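2-(hydroxymethyl)glutarate dehydrogenase (PDB 3CKY) catalyses the NAD-dependent interconversion of 2-formylglutarate and (S)-2-hydroxymethylglutarate, a step in the bacterial breakdown of nicotinate, working as a homotetramer. Local coordinates at residues D34-E37 with A38-A41; A145-E148 with K149-V153; A221-K225 with F226-G230; L245-A248 with L249-G252. One frame throughout, in Å; residues are numbered along the deposited sequence.

Contact 1: residues D34-E37 with A38-A41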
ATOM      1  N   ASP A  34      22.526  13.157  33.723  1.00 75.21           N
ATOM      2  CA  ASP A  34      21.186  13.257  33.164  1.00 75.15           C
ATOM      3  C   ASP A  34      20.725  14.705  33.311  1.00 75.14           C
ATOM      4  O   ASP A  34      21.144  15.398  34.242  1.00 75.29           O
ATOM      5  CB  ASP A  34      20.238  12.314  33.911  1.00 75.13           C
ATOM      6  CG  ASP A  34      18.930  12.086  33.174  1.00 75.25           C
ATOM      7  OD1 ASP A  34      18.618  10.918  32.861  1.00 75.57           O
ATOM      8  OD2 ASP A  34      18.212  13.068  32.901  1.00 75.39           O
ATOM      9  N   LEU A  35      19.877  15.166  32.391  1.00 75.11           N
ATOM     10  CA  LEU A  35      19.272  16.501  32.498  1.00 75.01           C
ATOM     11  C   LEU A  35      18.523  16.643  33.821  1.00 74.86           C
ATOM     12  O   LEU A  35      18.703  17.624  34.543  1.00 74.82           O
ATOM     13  CB  LEU A  35      18.313  16.770  31.328  1.00 75.17           C
ATOM     14  CG  LEU A  35      18.878  17.437  30.069  1.00 75.27           C
ATOM     15  CD1 LEU A  35      20.250  16.883  29.697  1.00 75.48           C
ATOM     16  CD2 LEU A  35      17.887  17.291  28.905  1.00 74.96           C
ATOM     17  N   MET A  36      17.698  15.644  34.130  1.00 74.67           N
ATOM     18  CA  MET A  36      16.938  15.603  35.377  1.00 74.61           C
ATOM     19  C   MET A  36      17.830  15.203  36.557  1.00 74.31           C
ATOM     20  O   MET A  36      18.429  14.122  36.564  1.00 74.24           O
ATOM     21  CB  MET A  36      15.758  14.640  35.233  1.00 74.60           C
ATOM     22  CG  MET A  36      14.722  15.125  34.226  1.00 74.75           C
ATOM     23  SD  MET A  36      13.772  13.804  33.457  1.00 75.67           S
ATOM     24  CE  MET A  36      14.995  13.052  32.374  1.00 74.96           C
ATOM     25  N   GLU A  37      17.898  16.083  37.554  1.00 74.03           N
ATOM     26  CA  GLU A  37      18.844  15.958  38.667  1.00 73.82           C
ATOM     27  C   GLU A  37      18.521  14.797  39.614  1.00 73.51           C
ATOM     28  O   GLU A  37      19.426  14.097  40.075  1.00 73.54           O
ATOM     29  CB  GLU A  37      18.897  17.270  39.459  1.00 73.84           C
ATOM     30  CG  GLU A  37      19.452  18.457  38.671  1.00 73.97           C
ATOM     31  CD  GLU A  37      19.079  19.799  39.280  1.00 74.19           C
ATOM     32  OE1 GLU A  37      17.874  20.028  39.520  1.00 74.97           O
ATOM     33  OE2 GLU A  37      19.983  20.635  39.510  1.00 74.90           O
ATOM     34  N   ALA A  38      17.236  14.605  39.905  1.00 73.12           N
ATOM     35  CA  ALA A  38      16.775  13.540  40.806  1.00 72.74           C
ATOM     36  C   ALA A  38      17.215  12.145  40.365  1.00 72.38           C
ATOM     37  O   ALA A  38      17.414  11.264  41.205  1.00 72.54           O
ATOM     38  CB  ALA A  38      15.260  13.586  40.942  1.00 72.71           C
ATOM     39  N   ASN A  39      17.358  11.948  39.055  1.00 71.82           N
ATOM     40  CA  ASN A  39      17.816  10.669  38.511  1.00 71.54           C
ATOM     41  C   ASN A  39      19.269  10.388  38.885  1.00 70.87           C
ATOM     42  O   ASN A  39      19.612   9.266  39.256  1.00 70.71           O
ATOM     43  CB  ASN A  39      17.646  10.633  36.987  1.00 71.60           C
ATOM     44  CG  ASN A  39      16.183  10.609  36.554  1.00 72.23           C
ATOM     45  OD1 ASN A  39      15.276  10.578  37.385  1.00 73.56           O
ATOM     46  ND2 ASN A  39      15.953  10.615  35.243  1.00 72.87           N
ATOM     47  N   VAL A  40      20.113  11.413  38.792  1.00 70.22           N
ATOM     48  CA  VAL A  40      21.513  11.297  39.195  1.00 69.96           C
ATOM     49  C   VAL A  40      21.602  10.988  40.692  1.00 69.90           C
ATOM     50  O   VAL A  40      22.355  10.105  41.103  1.00 69.83           O
ATOM     51  CB  VAL A  40      22.316  12.583  38.870  1.00 69.64           C
ATOM     52  CG1 VAL A  40      23.762  12.453  39.336  1.00 68.89           C
ATOM     53  CG2 VAL A  40      22.263  12.882  37.373  1.00 68.97           C
ATOM     54  N   ALA A  41      20.812  11.702  41.494  1.00 69.93           N
ATOM     55  CA  ALA A  41      20.781  11.491  42.942  1.00 70.20           C
ATOM     56  C   ALA A  41      20.360  10.066  43.308  1.00 70.36           C
ATOM     57  O   ALA A  41      20.918   9.460  44.227  1.00 70.50           O
ATOM     58  CB  ALA A  41      19.857  12.506  43.612  1.00 70.03           C
TER
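Asp34 and Asn39 meet where the chain leaves a strand and turns into a helix. Followed outward, the Asp34 side chain starts with CB, which lies 4.1 Å from Val40 CG2. Its CG stands anti to the backbone N (chi1 -165°), which turns the carboxylate toward the Asn39 amide and puts CG 3.9 Å from Asn39 ND2. OD1 is 3.6 Å from Asn39 ND2, a packing distance, with the carboxylate and amide planes almost perpendicular at 85°; the strong partner of OD1 is the backbone N of Leu12. OD2 faces its own loop and accepts from Met36 N at 2.9 Å, closing an Asx turn; the donor arrives on the anti side, 21° out of the carboxylate plane. Met36 runs alongside Asn39, its CE 3.9 Å from Asn39 ND2, while Met36 O receives a weak bond from Asn39 N. Ala41 N to Glu37 O, 3.1 Å, is a regular helical bond. With an alanine here in place of Asp34 both carboxylate oxygens go, and Met36 N and Leu12 N would probably each lose an acceptor, leaving the turn less firmly set. The contact lies at the surface, in the loop from strand 29-33 into helix 37-44, and through Leu12, a residue assigned by similarity to the NAD(+) site, it is tied to the glycine-rich turn between strand 6-10 and helix 16-25.

Contact 2: residues A145-E148 with K149-V153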
ATOM      1  N   ALA A 145      35.787  -9.332  18.720  1.00 64.00           N
ATOM      2  CA  ALA A 145      36.677  -8.781  19.742  1.00 63.98           C
ATOM      3  C   ALA A 145      35.951  -7.818  20.677  1.00 64.03           C
ATOM      4  O   ALA A 145      36.123  -7.880  21.890  1.00 64.20           O
ATOM      5  CB  ALA A 145      37.859  -8.079  19.083  1.00 63.79           C
ATOM      6  N   VAL A 146      35.142  -6.929  20.105  1.00 64.06           N
ATOM      7  CA  VAL A 146      34.421  -5.925  20.882  1.00 64.11           C
ATOM      8  C   VAL A 146      33.277  -6.551  21.695  1.00 64.31           C
ATOM      9  O   VAL A 146      32.995  -6.111  22.814  1.00 64.23           O
ATOM     10  CB  VAL A 146      33.870  -4.789  19.972  1.00 64.20           C
ATOM     11  CG1 VAL A 146      32.960  -3.852  20.755  1.00 63.71           C
ATOM     12  CG2 VAL A 146      35.021  -4.008  19.338  1.00 63.70           C
ATOM     13  N   PHE A 147      32.618  -7.566  21.141  1.00 64.37           N
ATOM     14  CA  PHE A 147      31.577  -8.278  21.887  1.00 64.53           C
ATOM     15  C   PHE A 147      32.145  -8.946  23.133  1.00 64.73           C
ATOM     16  O   PHE A 147      31.566  -8.813  24.214  1.00 64.80           O
ATOM     17  CB  PHE A 147      30.869  -9.326  21.029  1.00 64.36           C
ATOM     18  CG  PHE A 147      29.837 -10.118  21.787  1.00 64.33           C
ATOM     19  CD1 PHE A 147      28.584  -9.574  22.059  1.00 64.18           C
ATOM     20  CD2 PHE A 147      30.121 -11.397  22.251  1.00 63.90           C
ATOM     21  CE1 PHE A 147      27.626 -10.296  22.771  1.00 64.13           C
ATOM     22  CE2 PHE A 147      29.165 -12.129  22.960  1.00 64.01           C
ATOM     23  CZ  PHE A 147      27.914 -11.575  23.215  1.00 63.90           C
ATOM     24  N   GLU A 148      33.264  -9.657  22.984  1.00 64.75           N
ATOM     25  CA  GLU A 148      33.913 -10.313  24.121  1.00 65.01           C
ATOM     26  C   GLU A 148      34.324  -9.285  25.171  1.00 65.10           C
ATOM     27  O   GLU A 148      34.202  -9.522  26.373  1.00 65.28           O
ATOM     28  CB  GLU A 148      35.145 -11.101  23.669  1.00 65.02           C
ATOM     29  CG  GLU A 148      34.829 -12.320  22.820  1.00 65.15           C
ATOM     30  CD  GLU A 148      36.058 -12.908  22.153  1.00 65.70           C
ATOM     31  OE1 GLU A 148      35.907 -13.476  21.055  1.00 67.45           O
ATOM     32  OE2 GLU A 148      37.178 -12.810  22.716  1.00 66.55           O
ATOM     33  N   LYS A 149      34.812  -8.143  24.700  1.00 65.15           N
ATOM     34  CA  LYS A 149      35.198  -7.038  25.564  1.00 65.06           C
ATOM     35  C   LYS A 149      34.034  -6.615  26.463  1.00 65.09           C
ATOM     36  O   LYS A 149      34.185  -6.552  27.678  1.00 65.34           O
ATOM     37  CB  LYS A 149      35.676  -5.860  24.706  1.00 65.23           C
ATOM     38  CG  LYS A 149      36.516  -4.821  25.431  1.00 65.41           C
ATOM     39  CD  LYS A 149      37.383  -4.037  24.439  1.00 65.60           C
ATOM     40  CE  LYS A 149      38.278  -3.018  25.143  1.00 66.16           C
ATOM     41  NZ  LYS A 149      39.311  -2.424  24.236  1.00 66.10           N
ATOM     42  N   ILE A 150      32.866  -6.366  25.875  1.00 65.00           N
ATOM     43  CA  ILE A 150      31.740  -5.805  26.630  1.00 64.78           C
ATOM     44  C   ILE A 150      30.807  -6.840  27.253  1.00 64.63           C
ATOM     45  O   ILE A 150      30.052  -6.506  28.156  1.00 64.63           O
ATOM     46  CB  ILE A 150      30.924  -4.794  25.780  1.00 64.78           C
ATOM     47  CG1 ILE A 150      30.187  -5.487  24.626  1.00 64.66           C
ATOM     48  CG2 ILE A 150      31.847  -3.690  25.254  1.00 64.52           C
ATOM     49  CD1 ILE A 150      29.298  -4.554  23.842  1.00 64.62           C
ATOM     50  N   GLN A 151      30.885  -8.089  26.799  1.00 64.71           N
ATOM     51  CA  GLN A 151      29.953  -9.152  27.225  1.00 64.60           C
ATOM     52  C   GLN A 151      29.796  -9.325  28.748  1.00 64.40           C
ATOM     53  O   GLN A 151      28.673  -9.438  29.234  1.00 64.18           O
ATOM     54  CB  GLN A 151      30.339 -10.484  26.564  1.00 64.78           C
ATOM     55  CG  GLN A 151      29.477 -11.689  26.943  1.00 65.18           C
ATOM     56  CD  GLN A 151      29.906 -12.353  28.243  1.00 66.98           C
ATOM     57  OE1 GLN A 151      31.095 -12.423  28.565  1.00 68.73           O
ATOM     58  NE2 GLN A 151      28.934 -12.852  28.995  1.00 68.19           N
ATOM     59  N   PRO A 152      30.910  -9.353  29.503  1.00 64.23           N
ATOM     60  CA  PRO A 152      30.795  -9.474  30.964  1.00 64.16           C
ATOM     61  C   PRO A 152      29.980  -8.360  31.645  1.00 63.98           C
ATOM     62  O   PRO A 152      29.243  -8.623  32.594  1.00 64.00           O
ATOM     63  CB  PRO A 152      32.259  -9.446  31.441  1.00 64.14           C
ATOM     64  CG  PRO A 152      33.053  -9.868  30.258  1.00 64.16           C
ATOM     65  CD  PRO A 152      32.319  -9.302  29.076  1.00 64.29           C
ATOM     66  N   VAL A 153      30.119  -7.131  31.163  1.00 63.98           N
ATOM     67  CA  VAL A 153      29.324  -6.009  31.667  1.00 63.80           C
ATOM     68  C   VAL A 153      27.856  -6.156  31.245  1.00 63.60           C
ATOM     69  O   VAL A 153      26.952  -5.957  32.049  1.00 63.46           O
ATOM     70  CB  VAL A 153      29.907  -4.649  31.186  1.00 63.78           C
ATOM     71  CG1 VAL A 153      29.004  -3.481  31.579  1.00 63.58           C
ATOM     72  CG2 VAL A 153      31.300  -4.452  31.756  1.00 63.95           C
TER
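Phe147 and Gln151 both carry CG anti to the backbone N, and in Gln151 this first torsion (chi1 179°) lays CG beside the ring one turn back, while a bend at chi2 (-84°) turns the amide. Gln151 CB sits over one face of the Phe147 ring, displaced toward the rim, and Gln151 CG comes within 4.0 Å of Phe147 CE2. The amide beyond is inclined 44° to the ring, so the pair meets through methylenes and not as a flat stack. On the backbone of the same turn Gln151 N donates to Phe147 O at 2.8 Å. Ile150 CG1 lies 3.4 Å from Val146 O, the acceptor of the Ile150 N bond at 3.1 Å. Pro152 has no N-H to give: its CD rests 3.3 Å from Glu148 O, and the helix is kinked here. Phe147 also stacks on His163, whereas Val146 and Ile150 touch Val120 of strand 118-125. Sheet-facing aliphatic residues on a helix with polar ones along its outer side are characteristic of a beta-alpha-beta unit, here strand 136-141, helix 144-157 and strand 158-165 of the Rossmann-type domain.

Contact 3: residues A221-K225 with F226-G230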
ATOM      1  N   ALA A 221      -1.222 -11.785  23.238  1.00 44.16           N
ATOM      2  CA  ALA A 221      -0.975 -10.685  24.160  1.00 44.06           C
ATOM      3  C   ALA A 221      -2.153  -9.705  24.278  1.00 43.78           C
ATOM      4  O   ALA A 221      -2.428  -9.189  25.372  1.00 43.55           O
ATOM      5  CB  ALA A 221       0.276  -9.934  23.751  1.00 43.44           C
ATOM      6  N   LYS A 222      -2.843  -9.450  23.174  1.00 43.74           N
ATOM      7  CA  LYS A 222      -3.769  -8.323  23.118  1.00 44.29           C
ATOM      8  C   LYS A 222      -5.253  -8.680  23.222  1.00 44.52           C
ATOM      9  O   LYS A 222      -6.030  -7.917  23.768  1.00 44.17           O
ATOM     10  CB  LYS A 222      -3.524  -7.513  21.845  1.00 43.77           C
ATOM     11  CG  LYS A 222      -2.077  -7.025  21.667  1.00 43.16           C
ATOM     12  CD  LYS A 222      -1.573  -6.224  22.845  1.00 42.25           C
ATOM     13  CE  LYS A 222      -0.179  -5.670  22.599  1.00 41.80           C
ATOM     14  NZ  LYS A 222       0.330  -4.918  23.793  1.00 40.87           N
ATOM     15  N   MET A 223      -5.631  -9.837  22.705  1.00 45.40           N
ATOM     16  CA  MET A 223      -7.041 -10.172  22.517  1.00 46.11           C
ATOM     17  C   MET A 223      -7.869 -10.091  23.811  1.00 45.99           C
ATOM     18  O   MET A 223      -8.821  -9.339  23.925  1.00 46.08           O
ATOM     19  CB  MET A 223      -7.140 -11.578  21.911  1.00 46.66           C
ATOM     20  CG  MET A 223      -8.544 -12.075  21.659  1.00 47.35           C
ATOM     21  SD  MET A 223      -9.297 -11.140  20.347  1.00 52.08           S
ATOM     22  CE  MET A 223     -10.823 -12.093  20.083  1.00 48.19           C
ATOM     23  N   GLU A 224      -7.477 -10.858  24.793  1.00 46.38           N
ATOM     24  CA  GLU A 224      -8.222 -10.918  26.024  1.00 47.03           C
ATOM     25  C   GLU A 224      -8.004  -9.678  26.898  1.00 46.47           C
ATOM     26  O   GLU A 224      -8.966  -9.073  27.377  1.00 46.43           O
ATOM     27  CB  GLU A 224      -7.825 -12.180  26.768  1.00 47.19           C
ATOM     28  CG  GLU A 224      -8.779 -12.566  27.864  1.00 49.39           C
ATOM     29  CD  GLU A 224      -8.545 -13.984  28.368  1.00 50.03           C
ATOM     30  OE1 GLU A 224      -8.331 -14.888  27.494  1.00 54.25           O
ATOM     31  OE2 GLU A 224      -8.591 -14.173  29.613  1.00 52.80           O
ATOM     32  N   LYS A 225      -6.750  -9.275  27.066  1.00 45.99           N
ATOM     33  CA  LYS A 225      -6.421  -8.197  27.994  1.00 45.75           C
ATOM     34  C   LYS A 225      -6.914  -6.808  27.563  1.00 45.01           C
ATOM     35  O   LYS A 225      -7.326  -6.020  28.421  1.00 44.90           O
ATOM     36  CB  LYS A 225      -4.915  -8.146  28.247  1.00 46.01           C
ATOM     37  CG  LYS A 225      -4.520  -7.166  29.354  1.00 47.01           C
ATOM     38  CD  LYS A 225      -3.022  -7.147  29.606  1.00 47.23           C
ATOM     39  CE  LYS A 225      -2.650  -6.009  30.565  1.00 49.02           C
ATOM     40  NZ  LYS A 225      -1.165  -5.816  30.696  1.00 50.36           N
ATOM     41  N   PHE A 226      -6.848  -6.516  26.263  1.00 43.69           N
ATOM     42  CA  PHE A 226      -7.150  -5.185  25.747  1.00 43.47           C
ATOM     43  C   PHE A 226      -8.405  -5.136  24.879  1.00 42.78           C
ATOM     44  O   PHE A 226      -9.288  -4.325  25.128  1.00 42.44           O
ATOM     45  CB  PHE A 226      -5.966  -4.628  24.944  1.00 42.68           C
ATOM     46  CG  PHE A 226      -4.705  -4.475  25.752  1.00 42.60           C
ATOM     47  CD1 PHE A 226      -4.463  -3.313  26.490  1.00 42.08           C
ATOM     48  CD2 PHE A 226      -3.757  -5.489  25.783  1.00 42.41           C
ATOM     49  CE1 PHE A 226      -3.298  -3.171  27.241  1.00 41.60           C
ATOM     50  CE2 PHE A 226      -2.581  -5.349  26.542  1.00 42.39           C
ATOM     51  CZ  PHE A 226      -2.358  -4.190  27.264  1.00 41.44           C
ATOM     52  N   ILE A 227      -8.450  -5.971  23.851  1.00 42.37           N
ATOM     53  CA  ILE A 227      -9.506  -5.919  22.859  1.00 42.70           C
ATOM     54  C   ILE A 227     -10.819  -6.346  23.499  1.00 42.44           C
ATOM     55  O   ILE A 227     -11.768  -5.591  23.506  1.00 42.24           O
ATOM     56  CB  ILE A 227      -9.190  -6.809  21.609  1.00 42.29           C
ATOM     57  CG1 ILE A 227      -7.987  -6.238  20.847  1.00 43.16           C
ATOM     58  CG2 ILE A 227     -10.381  -6.902  20.671  1.00 41.64           C
ATOM     59  CD1 ILE A 227      -7.406  -7.196  19.780  1.00 42.52           C
ATOM     60  N   MET A 228     -10.865  -7.546  24.064  1.00 42.28           N
ATOM     61  CA  MET A 228     -12.133  -8.045  24.626  1.00 42.71           C
ATOM     62  C   MET A 228     -12.569  -7.296  25.889  1.00 42.61           C
ATOM     63  O   MET A 228     -13.766  -7.199  26.172  1.00 42.12           O
ATOM     64  CB  MET A 228     -12.064  -9.533  24.880  1.00 42.38           C
ATOM     65  CG  MET A 228     -11.927 -10.308  23.620  1.00 42.76           C
ATOM     66  SD  MET A 228     -11.965 -12.079  23.883  1.00 44.82           S
ATOM     67  CE  MET A 228     -13.694 -12.277  24.381  1.00 43.29           C
ATOM     68  N   SER A 229     -11.602  -6.755  26.630  1.00 42.85           N
ATOM     69  CA  SER A 229     -11.891  -5.938  27.799  1.00 42.83           C
ATOM     70  C   SER A 229     -12.353  -4.550  27.408  1.00 42.78           C
ATOM     71  O   SER A 229     -13.105  -3.927  28.135  1.00 42.75           O
ATOM     72  CB  SER A 229     -10.650  -5.806  28.690  1.00 42.92           C
ATOM     73  OG  SER A 229      -9.727  -4.834  28.205  1.00 42.60           O
ATOM     74  N   GLY A 230     -11.873  -4.063  26.272  1.00 42.75           N
ATOM     75  CA  GLY A 230     -12.117  -2.680  25.860  1.00 42.98           C
ATOM     76  C   GLY A 230     -11.291  -1.659  26.628  1.00 42.85           C
ATOM     77  O   GLY A 230     -11.469  -0.463  26.459  1.00 43.28           O
TER
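Phe226 packs against the methylenes of Lys225 and, obliquely, of Lys222, and this is the close-packed part of the contact. Lys225 extends alongside the ring, pointing the same way; its CG lies over one face, a CH-pi contact 4.1 Å from the Phe226 centroid, and Lys225 CD comes to 3.6 Å from Phe226 CE2. Lys222, bent at chi2 (-55°), brings CD 3.7 Å from Phe226 CD2 and carries its NZ on to a salt bridge with Asp281. Met223 and Met228 also cross, Met223 CE to Met228 SD 4.0 Å, against Pro202 of helix 202-210, and Ile227 turns to helix 169-197. The looser, solvent side holds Glu224, which bonds to Gln206, and the outer side of Lys225. Ser229 OG donates to Lys225 O at 2.7 Å, from above the carbonyl plane, and also bonds with Asp231 N. A serine in place of Phe226 would probably deprive both lysines' methylenes of the surface they lie on and open a gap beside Asp281 and Ser283. Met228 N bonds to Met223 O at 2.7 Å, a pi-type step. Lys222 O, shared by Phe226 N (i+4) and Ile227 N (i+5) from opposite faces of its plane, marks the change from alpha to pi-type spacing.

Contact 4: residues L245-A248 with L249-G252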
ATOM      1  N   LEU A 245       7.457   0.756  13.166  1.00 39.88           N
ATOM      2  CA  LEU A 245       7.159   0.466  11.756  1.00 39.64           C
ATOM      3  C   LEU A 245       7.851   1.472  10.818  1.00 39.45           C
ATOM      4  O   LEU A 245       8.305   1.120   9.728  1.00 39.59           O
ATOM      5  CB  LEU A 245       5.656   0.457  11.517  1.00 39.46           C
ATOM      6  CG  LEU A 245       4.877  -0.711  12.141  1.00 39.61           C
ATOM      7  CD1 LEU A 245       3.384  -0.384  12.274  1.00 39.57           C
ATOM      8  CD2 LEU A 245       5.064  -2.013  11.359  1.00 37.89           C
ATOM      9  N   GLY A 246       7.946   2.723  11.251  1.00 39.43           N
ATOM     10  CA  GLY A 246       8.708   3.741  10.521  1.00 39.18           C
ATOM     11  C   GLY A 246      10.181   3.419  10.396  1.00 38.77           C
ATOM     12  O   GLY A 246      10.768   3.663   9.370  1.00 38.73           O
ATOM     13  N   LEU A 247      10.774   2.893  11.460  1.00 38.87           N
ATOM     14  CA  LEU A 247      12.183   2.479  11.450  1.00 38.85           C
ATOM     15  C   LEU A 247      12.422   1.329  10.478  1.00 38.30           C
ATOM     16  O   LEU A 247      13.445   1.286   9.818  1.00 38.07           O
ATOM     17  CB  LEU A 247      12.651   2.092  12.856  1.00 38.85           C
ATOM     18  CG  LEU A 247      12.884   3.254  13.832  1.00 40.90           C
ATOM     19  CD1 LEU A 247      13.031   2.741  15.285  1.00 40.66           C
ATOM     20  CD2 LEU A 247      14.110   4.114  13.397  1.00 40.16           C
ATOM     21  N   ALA A 248      11.472   0.401  10.412  1.00 37.78           N
ATOM     22  CA  ALA A 248      11.496  -0.675   9.449  1.00 37.86           C
ATOM     23  C   ALA A 248      11.493  -0.150   8.012  1.00 37.69           C
ATOM     24  O   ALA A 248      12.278  -0.601   7.188  1.00 38.32           O
ATOM     25  CB  ALA A 248      10.308  -1.618   9.676  1.00 37.40           C
ATOM     26  N   LEU A 249      10.623   0.806   7.722  1.00 37.94           N
ATOM     27  CA  LEU A 249      10.538   1.415   6.401  1.00 38.19           C
ATOM     28  C   LEU A 249      11.811   2.180   6.056  1.00 38.31           C
ATOM     29  O   LEU A 249      12.218   2.204   4.888  1.00 37.74           O
ATOM     30  CB  LEU A 249       9.319   2.344   6.305  1.00 38.00           C
ATOM     31  CG  LEU A 249       7.937   1.677   6.412  1.00 38.43           C
ATOM     32  CD1 LEU A 249       6.826   2.729   6.382  1.00 36.69           C
ATOM     33  CD2 LEU A 249       7.725   0.633   5.335  1.00 37.00           C
ATOM     34  N   GLU A 250      12.410   2.822   7.054  1.00 38.88           N
ATOM     35  CA  GLU A 250      13.701   3.494   6.870  1.00 39.64           C
ATOM     36  C   GLU A 250      14.756   2.466   6.490  1.00 39.50           C
ATOM     37  O   GLU A 250      15.526   2.680   5.551  1.00 39.79           O
ATOM     38  CB  GLU A 250      14.132   4.246   8.139  1.00 39.53           C
ATOM     39  CG  GLU A 250      15.385   5.074   7.928  1.00 40.98           C
ATOM     40  CD  GLU A 250      16.055   5.546   9.214  1.00 42.66           C
ATOM     41  OE1 GLU A 250      17.223   6.003   9.113  1.00 47.43           O
ATOM     42  OE2 GLU A 250      15.423   5.441  10.303  1.00 45.41           O
ATOM     43  N   ALA A 251      14.789   1.343   7.199  1.00 39.34           N
ATOM     44  CA  ALA A 251      15.734   0.266   6.850  1.00 39.59           C
ATOM     45  C   ALA A 251      15.446  -0.332   5.468  1.00 39.65           C
ATOM     46  O   ALA A 251      16.370  -0.649   4.712  1.00 39.63           O
ATOM     47  CB  ALA A 251      15.761  -0.825   7.928  1.00 39.09           C
ATOM     48  N   GLY A 252      14.169  -0.495   5.127  1.00 40.09           N
ATOM     49  CA  GLY A 252      13.800  -0.955   3.794  1.00 40.53           C
ATOM     50  C   GLY A 252      14.282  -0.052   2.666  1.00 40.79           C
ATOM     51  O   GLY A 252      14.776  -0.537   1.638  1.00 40.81           O
TER
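Leu247 and Glu250 lie side by side on one flank of the helix, their ends pointing the same way. Glu250 has CG anti to the backbone N (chi1 -174°), and together with the extended chain beyond CG this carries OE2 to 3.6 Å from Leu247 CD2, a contact of a carboxylate oxygen with a methyl. Its other oxygen, OE1, has a weak hydrogen bond to Ser101 OG and lies close to the carboxylate of Glu254, a nearness that may raise its affinity for a proton. Leu249, like Leu247, has CG beside its backbone N and anti to the carbonyl carbon (chi1 -65°), which sets Leu249 CG 3.4 Å from Leu245 O, the oxygen to which Leu249 N donates at 3.1 Å. Glu250 CB similarly rests 3.5 Å from Leu247 O. Four successive i to i+4 bonds, ending with Gly252 N to Ala248 O at 2.8 Å, mark a regular alpha helix. From helix 238-255, Leu247 reaches Ser99 in a loop, assigned by similarity to NAD(+) binding, while Ala248 packs on Ile175 and Leu179 of helix 169-197. Leu245 and Leu249 lean on Thr266 of helix 260-274, and Leu249 and Ala251 also reach Gln267 and Leu194 of two neighbouring subunits.

None of the four contacts touches another. Contacts 1 and 2 belong to the N-terminal nucleotide-binding domain, centres about 28 Å apart; contacts 3 and 4 belong to the C-terminal helical domain, on successive helices 217-228 and 238-255, nearest atoms about 12 Å apart. Contacts 1 and 4 lie on opposite sides of the chain's centre, about 33 Å between their centres, yet both border residues assigned by similarity to NAD(+) binding: Leu12 at contact 1, Ser99 and Lys243 at contact 4. Ala248 of contact 4 also packs on Ile175, next to Lys174, the active-site residue by similarity. Contact 2 is farther off, the Ile150 side chain about 12 Å from Gly8, and contact 3 lies away from these sites.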